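Local coordinates for protein D-alanyl transferase DltD (Enterococcus faecium TX0133A04, PDB 6PFX) that probably transfers D-alanine to lipoteichoic acid during cell-wall biogenesis in this Gram-positive bacterium, as a membrane-associated member of the DltD family, at residues P53-S57 with W351-L355; Y217-S223 with L355-Q359. All coordinates share one frame; numbering follows the deposited sequence.

Contact 1. Residues P53-S57 with W351-L355; sequences PFHPS and WKGWL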
loop_
_atom_site.group_PDB
_atom_site.type_symbol
_atom_site.label_atom_id
_atom_site.label_comp_id
_atom_site.label_asym_id
_atom_site.label_seq_id
_atom_site.Cartn_x
_atom_site.Cartn_y
_atom_site.Cartn_z
ATOM N N PRO A 53 -18.536 -4.846 -7.135
ATOM C CA PRO A 53 -18.736 -4.074 -8.373
ATOM C C PRO A 53 -17.982 -2.749 -8.405
ATOM O O PRO A 53 -17.787 -2.207 -9.501
ATOM C CB PRO A 53 -20.260 -3.876 -8.429
ATOM C CG PRO A 53 -20.812 -5.017 -7.614
ATOM C CD PRO A 53 -19.812 -5.223 -6.500
ATOM N N PHE A 54 -17.512 -2.242 -7.253
ATOM C CA PHE A 54 -16.911 -0.909 -7.141
ATOM C C PHE A 54 -15.400 -0.927 -6.999
ATOM O O PHE A 54 -14.776 0.141 -6.993
ATOM C CB PHE A 54 -17.579 -0.143 -5.989
ATOM C CG PHE A 54 -19.057 -0.271 -6.041
ATOM C CD1 PHE A 54 -19.788 0.447 -6.974
ATOM C CD2 PHE A 54 -19.705 -1.203 -5.258
ATOM C CE1 PHE A 54 -21.149 0.276 -7.095
ATOM C CE2 PHE A 54 -21.081 -1.373 -5.362
ATOM C CZ PHE A 54 -21.799 -0.639 -6.283
ATOM N N HIS A 55 -14.804 -2.104 -6.927
ATOM C CA HIS A 55 -13.359 -2.246 -6.878
ATOM C C HIS A 55 -12.711 -1.672 -8.135
ATOM O O HIS A 55 -13.285 -1.748 -9.226
ATOM C CB HIS A 55 -13.097 -3.747 -6.758
ATOM C CG HIS A 55 -11.660 -4.114 -6.648
ATOM N ND1 HIS A 55 -10.819 -4.157 -7.738
ATOM C CD2 HIS A 55 -10.915 -4.482 -5.581
ATOM C CE1 HIS A 55 -9.614 -4.524 -7.347
ATOM N NE2 HIS A 55 -9.643 -4.719 -6.040
ATOM N N PRO A 56 -11.517 -1.073 -8.007
ATOM C CA PRO A 56 -10.892 -0.414 -9.168
ATOM C C PRO A 56 -10.735 -1.297 -10.392
ATOM O O PRO A 56 -10.823 -0.802 -11.523
ATOM C CB PRO A 56 -9.518 0.033 -8.636
ATOM C CG PRO A 56 -9.671 0.094 -7.150
ATOM C CD PRO A 56 -10.732 -0.910 -6.770
ATOM N N SER A 57 -10.458 -2.586 -10.207
ATOM C CA SER A 57 -10.274 -3.447 -11.365
ATOM C C SER A 57 -11.599 -3.717 -12.069
ATOM O O SER A 57 -11.626 -3.858 -13.298
ATOM C CB SER A 57 -9.639 -4.768 -10.936
ATOM O OG SER A 57 -8.374 -4.568 -10.319
ATOM N N TRP A 351 -17.948 -0.900 -0.426
ATOM C CA TRP A 351 -18.704 -0.520 -1.624
ATOM C C TRP A 351 -18.691 0.990 -1.869
ATOM O O TRP A 351 -18.275 1.464 -2.937
ATOM C CB TRP A 351 -20.133 -1.053 -1.492
ATOM C CG TRP A 351 -20.185 -2.503 -1.066
ATOM C CD1 TRP A 351 -20.177 -3.596 -1.882
ATOM C CD2 TRP A 351 -20.239 -3.009 0.281
ATOM N NE1 TRP A 351 -20.211 -4.750 -1.133
ATOM C CE2 TRP A 351 -20.261 -4.418 0.196
ATOM C CE3 TRP A 351 -20.262 -2.408 1.550
ATOM C CZ2 TRP A 351 -20.322 -5.236 1.328
ATOM C CZ3 TRP A 351 -20.328 -3.222 2.679
ATOM C CH2 TRP A 351 -20.350 -4.624 2.556
ATOM N N LYS A 352 -19.143 1.770 -0.897
ATOM C CA LYS A 352 -19.200 3.213 -1.094
ATOM C C LYS A 352 -17.815 3.839 -1.080
ATOM O O LYS A 352 -17.597 4.864 -1.744
ATOM C CB LYS A 352 -20.116 3.812 -0.031
ATOM C CG LYS A 352 -21.593 3.568 -0.349
ATOM C CD LYS A 352 -22.134 4.570 -1.338
ATOM C CE LYS A 352 -22.290 5.941 -0.700
ATOM N NZ LYS A 352 -22.377 7.020 -1.721
ATOM N N GLY A 353 -16.881 3.233 -0.345
ATOM C CA GLY A 353 -15.548 3.793 -0.233
ATOM C C GLY A 353 -14.765 3.661 -1.521
ATOM O O GLY A 353 -14.159 4.627 -1.995
ATOM N N TRP A 354 -14.778 2.461 -2.113
ATOM C CA TRP A 354 -14.174 2.287 -3.430
ATOM C C TRP A 354 -14.865 3.157 -4.476
ATOM O O TRP A 354 -14.210 3.679 -5.382
ATOM C CB TRP A 354 -14.175 0.814 -3.849
ATOM C CG TRP A 354 -13.069 0.006 -3.235
ATOM C CD1 TRP A 354 -13.199 -1.129 -2.477
ATOM C CD2 TRP A 354 -11.657 0.261 -3.334
ATOM N NE1 TRP A 354 -11.957 -1.593 -2.107
ATOM C CE2 TRP A 354 -10.997 -0.758 -2.616
ATOM C CE3 TRP A 354 -10.887 1.243 -3.972
ATOM C CZ2 TRP A 354 -9.607 -0.814 -2.510
ATOM C CZ3 TRP A 354 -9.510 1.183 -3.866
ATOM C CH2 TRP A 354 -8.886 0.161 -3.142
ATOM N N LEU A 355 -16.183 3.318 -4.390
ATOM C CA LEU A 355 -16.828 4.210 -5.344
ATOM C C LEU A 355 -16.353 5.644 -5.149
ATOM O O LEU A 355 -16.072 6.342 -6.132
ATOM C CB LEU A 355 -18.343 4.122 -5.234
ATOM C CG LEU A 355 -19.113 5.063 -6.155
ATOM C CD1 LEU A 355 -18.859 4.701 -7.607
ATOM C CD2 LEU A 355 -20.610 5.067 -5.863
HETATM O O HOH W 1 -12.727 2.015 -7.094
#
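Pro56 lies over one face of the Trp354 indole, the two side chains crossing at about a right angle: CD stands 3.7 Å from the centroid of the six-membered ring and 19° off its normal, a CH-pi contact, while CG reaches to 3.5 Å from Trp354 CZ3 at the outer rim. Phe54 packs along the same helix turn, its CB 3.5 Å from Trp351 O and its own carbonyl O 3.3 Å from Trp354 CB. With its CG beside the backbone N (chi1 -46°), the ring brings CD2 to 3.8 Å from Trp351 CB and flanks the edge of that indole, and Pro53 CB lies over the centre of one phenyl face. The contact seats the start of helix 351-365 against the loop entering helix 56-62 in the SGNH-hydrolase-like fold of DltD, whose core is a five-stranded parallel sheet. His55 is the N-cap of helix 56-62: its ND1 accepts from Ser57 N at 2.9 Å, with the donor tilted 24° from the imidazole plane, and its NE2 bonds to Leu48 O. Between the backbones a single water donates to both Phe54 O and Trp354 O, 2.8 Å from each.

Contact 2. Residues Y217-S223 with L355-Q359; sequences YQETELS and LAADQ
Leu355 presses its two methyls against the first turn of helix 219-233, CD1 lying 3.8 Å from Leu222 CB and CD2 3.4 Å from Ser223 N. The two helix segments run nearly antiparallel (162°) with axes 11.2 Å apart, and the Leu355 side chain spans the gap; its methyls against Leu222 and the Ser223 backbone are the tight part of the contact. Leu222 CD1 also covers one face of the Tyr217 ring, near its rim. Toward the partly exposed side the packing gives way to polar groups: the chain of Glu219, bent at chi2, crosses the Gln359 amide at about a right angle, its CG 3.5 Å from Gln359 OE1. Tyr217, CG anti to its own backbone N (chi1 -173°), extends its hydroxyl to the facing helix. Gln359 NE2 donates to Tyr217 OH at 2.8 Å, and the amide, 27° from the ring plane, also donates to Leu355 O at 3.0 Å. Tyr217 OH in turn gives a weak bond to Asp358 OD2, 2.7 Å away, while Asp358 OD1 forms a salt bridge with Arg65. The amide is thus fixed by both its N-H groups; the phenol, gripped by it and only weakly bonded to the carboxylate, links two side chains of helix 351-365, and the carboxylate's charge is probably balanced by Arg65.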
loop_
_atom_site.group_PDB
_atom_site.type_symbol
_atom_site.label_atom_id
_atom_site.label_comp_id
_atom_site.label_asym_id
_atom_site.label_seq_id
_atom_site.Cartn_x
_atom_site.Cartn_y
_atom_site.Cartn_z
ATOM N N TYR A 217 -21.579 4.561 -17.144
ATOM C CA TYR A 217 -21.158 5.005 -15.827
ATOM C C TYR A 217 -22.006 6.196 -15.401
ATOM O O TYR A 217 -22.134 7.178 -16.136
ATOM C CB TYR A 217 -19.695 5.411 -15.882
ATOM C CG TYR A 217 -19.087 5.730 -14.547
ATOM C CD1 TYR A 217 -19.271 6.974 -13.955
ATOM C CD2 TYR A 217 -18.319 4.791 -13.892
ATOM C CE1 TYR A 217 -18.711 7.262 -12.729
ATOM C CE2 TYR A 217 -17.745 5.074 -12.677
ATOM C CZ TYR A 217 -17.932 6.318 -12.113
ATOM O OH TYR A 217 -17.380 6.616 -10.889
ATOM N N GLN A 218 -22.583 6.107 -14.210
ATOM C CA GLN A 218 -23.417 7.172 -13.653
ATOM C C GLN A 218 -23.214 7.070 -12.147
ATOM O O GLN A 218 -23.620 6.077 -11.537
ATOM C CB GLN A 218 -24.874 6.973 -14.065
ATOM C CG GLN A 218 -25.648 8.271 -14.270
ATOM C CD GLN A 218 -25.759 9.099 -12.998
ATOM O OE1 GLN A 218 -25.877 8.553 -11.904
ATOM N NE2 GLN A 218 -25.719 10.427 -13.138
ATOM N N GLU A 219 -22.530 8.057 -11.557
ATOM C CA GLU A 219 -22.097 7.921 -10.169
ATOM C C GLU A 219 -23.267 7.674 -9.222
ATOM O O GLU A 219 -23.123 6.916 -8.259
ATOM C CB GLU A 219 -21.263 9.124 -9.729
ATOM C CG GLU A 219 -20.632 8.953 -8.379
ATOM C CD GLU A 219 -21.612 9.245 -7.252
ATOM O OE1 GLU A 219 -22.665 9.864 -7.540
ATOM O OE2 GLU A 219 -21.349 8.842 -6.090
ATOM N N THR A 220 -24.423 8.310 -9.456
ATOM C CA THR A 220 -25.518 8.172 -8.498
ATOM C C THR A 220 -26.194 6.812 -8.626
ATOM O O THR A 220 -26.560 6.209 -7.612
ATOM C CB THR A 220 -26.540 9.293 -8.669
ATOM O OG1 THR A 220 -25.907 10.553 -8.438
ATOM C CG2 THR A 220 -27.707 9.159 -7.677
ATOM N N GLU A 221 -26.402 6.324 -9.856
ATOM C CA GLU A 221 -26.847 4.941 -10.016
ATOM C C GLU A 221 -25.904 3.994 -9.289
ATOM O O GLU A 221 -26.348 3.060 -8.603
ATOM C CB GLU A 221 -26.920 4.582 -11.503
ATOM C CG GLU A 221 -27.956 5.409 -12.247
ATOM C CD GLU A 221 -27.977 5.177 -13.746
ATOM O OE1 GLU A 221 -27.150 4.391 -14.257
ATOM O OE2 GLU A 221 -28.827 5.803 -14.417
ATOM N N LEU A 222 -24.594 4.227 -9.426
ATOM C CA LEU A 222 -23.611 3.386 -8.753
ATOM C C LEU A 222 -23.709 3.517 -7.237
ATOM O O LEU A 222 -23.613 2.516 -6.523
ATOM C CB LEU A 222 -22.195 3.714 -9.231
ATOM C CG LEU A 222 -21.849 3.290 -10.650
ATOM C CD1 LEU A 222 -20.488 3.791 -11.058
ATOM C CD2 LEU A 222 -21.877 1.789 -10.773
ATOM N N SER A 223 -23.896 4.741 -6.732
ATOM C CA SER A 223 -24.048 4.951 -5.297
ATOM C C SER A 223 -25.274 4.223 -4.760
ATOM O O SER A 223 -25.211 3.577 -3.706
ATOM C CB SER A 223 -24.161 6.452 -5.034
ATOM O OG SER A 223 -24.398 6.718 -3.669
ATOM N N LEU A 355 -16.183 3.318 -4.390
ATOM C CA LEU A 355 -16.828 4.210 -5.344
ATOM C C LEU A 355 -16.353 5.644 -5.149
ATOM O O LEU A 355 -16.072 6.342 -6.132
ATOM C CB LEU A 355 -18.343 4.122 -5.234
ATOM C CG LEU A 355 -19.113 5.063 -6.155
ATOM C CD1 LEU A 355 -18.859 4.701 -7.607
ATOM C CD2 LEU A 355 -20.610 5.067 -5.863
ATOM N N ALA A 356 -16.210 6.083 -3.891
ATOM C CA ALA A 356 -15.724 7.438 -3.642
ATOM C C ALA A 356 -14.309 7.597 -4.168
ATOM O O ALA A 356 -13.945 8.640 -4.723
ATOM C CB ALA A 356 -15.732 7.746 -2.144
ATOM N N ALA A 357 -13.486 6.571 -3.972
ATOM C CA ALA A 357 -12.121 6.611 -4.469
ATOM C C ALA A 357 -12.112 6.769 -5.979
ATOM O O ALA A 357 -11.273 7.495 -6.529
ATOM C CB ALA A 357 -11.381 5.355 -4.010
ATOM N N ASP A 358 -13.056 6.114 -6.663
ATOM C CA ASP A 358 -13.090 6.195 -8.111
ATOM C C ASP A 358 -13.277 7.625 -8.595
ATOM O O ASP A 358 -12.866 7.949 -9.713
ATOM C CB ASP A 358 -14.182 5.307 -8.705
ATOM C CG ASP A 358 -14.031 5.163 -10.212
ATOM O OD1 ASP A 358 -12.925 4.772 -10.635
ATOM O OD2 ASP A 358 -14.980 5.484 -10.972
ATOM N N GLN A 359 -13.938 8.476 -7.803
ATOM C CA GLN A 359 -14.148 9.861 -8.215
ATOM C C GLN A 359 -12.840 10.630 -8.313
ATOM O O GLN A 359 -12.794 11.690 -8.951
ATOM C CB GLN A 359 -15.110 10.560 -7.263
ATOM C CG GLN A 359 -16.423 9.797 -7.048
ATOM C CD GLN A 359 -17.056 9.264 -8.321
ATOM O OE1 GLN A 359 -17.367 10.024 -9.237
ATOM N NE2 GLN A 359 -17.229 7.944 -8.398
#

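Contacts 1 and 2 use successive turns of helix 351-365 and share Leu355, whose N and CB border Phe54 in contact 1 while its methyls serve contact 2; their centres are 8 Å apart. They also touch directly: Lys352 NZ of contact 1 lies 2.8 Å from Ser223 OG of contact 2, a probable hydrogen bond, and Phe54 CE1 packs 3.4 Å from Leu222 O. The loop leading into helix 56-62 and the start of helix 219-233 thus pack against adjoining parts of helix 351-365 and against each other. The Trp354 side chain lies near, without touching, Ser46, His348 and Asp345, whose geometry is consistent with an SGNH-type catalytic triad.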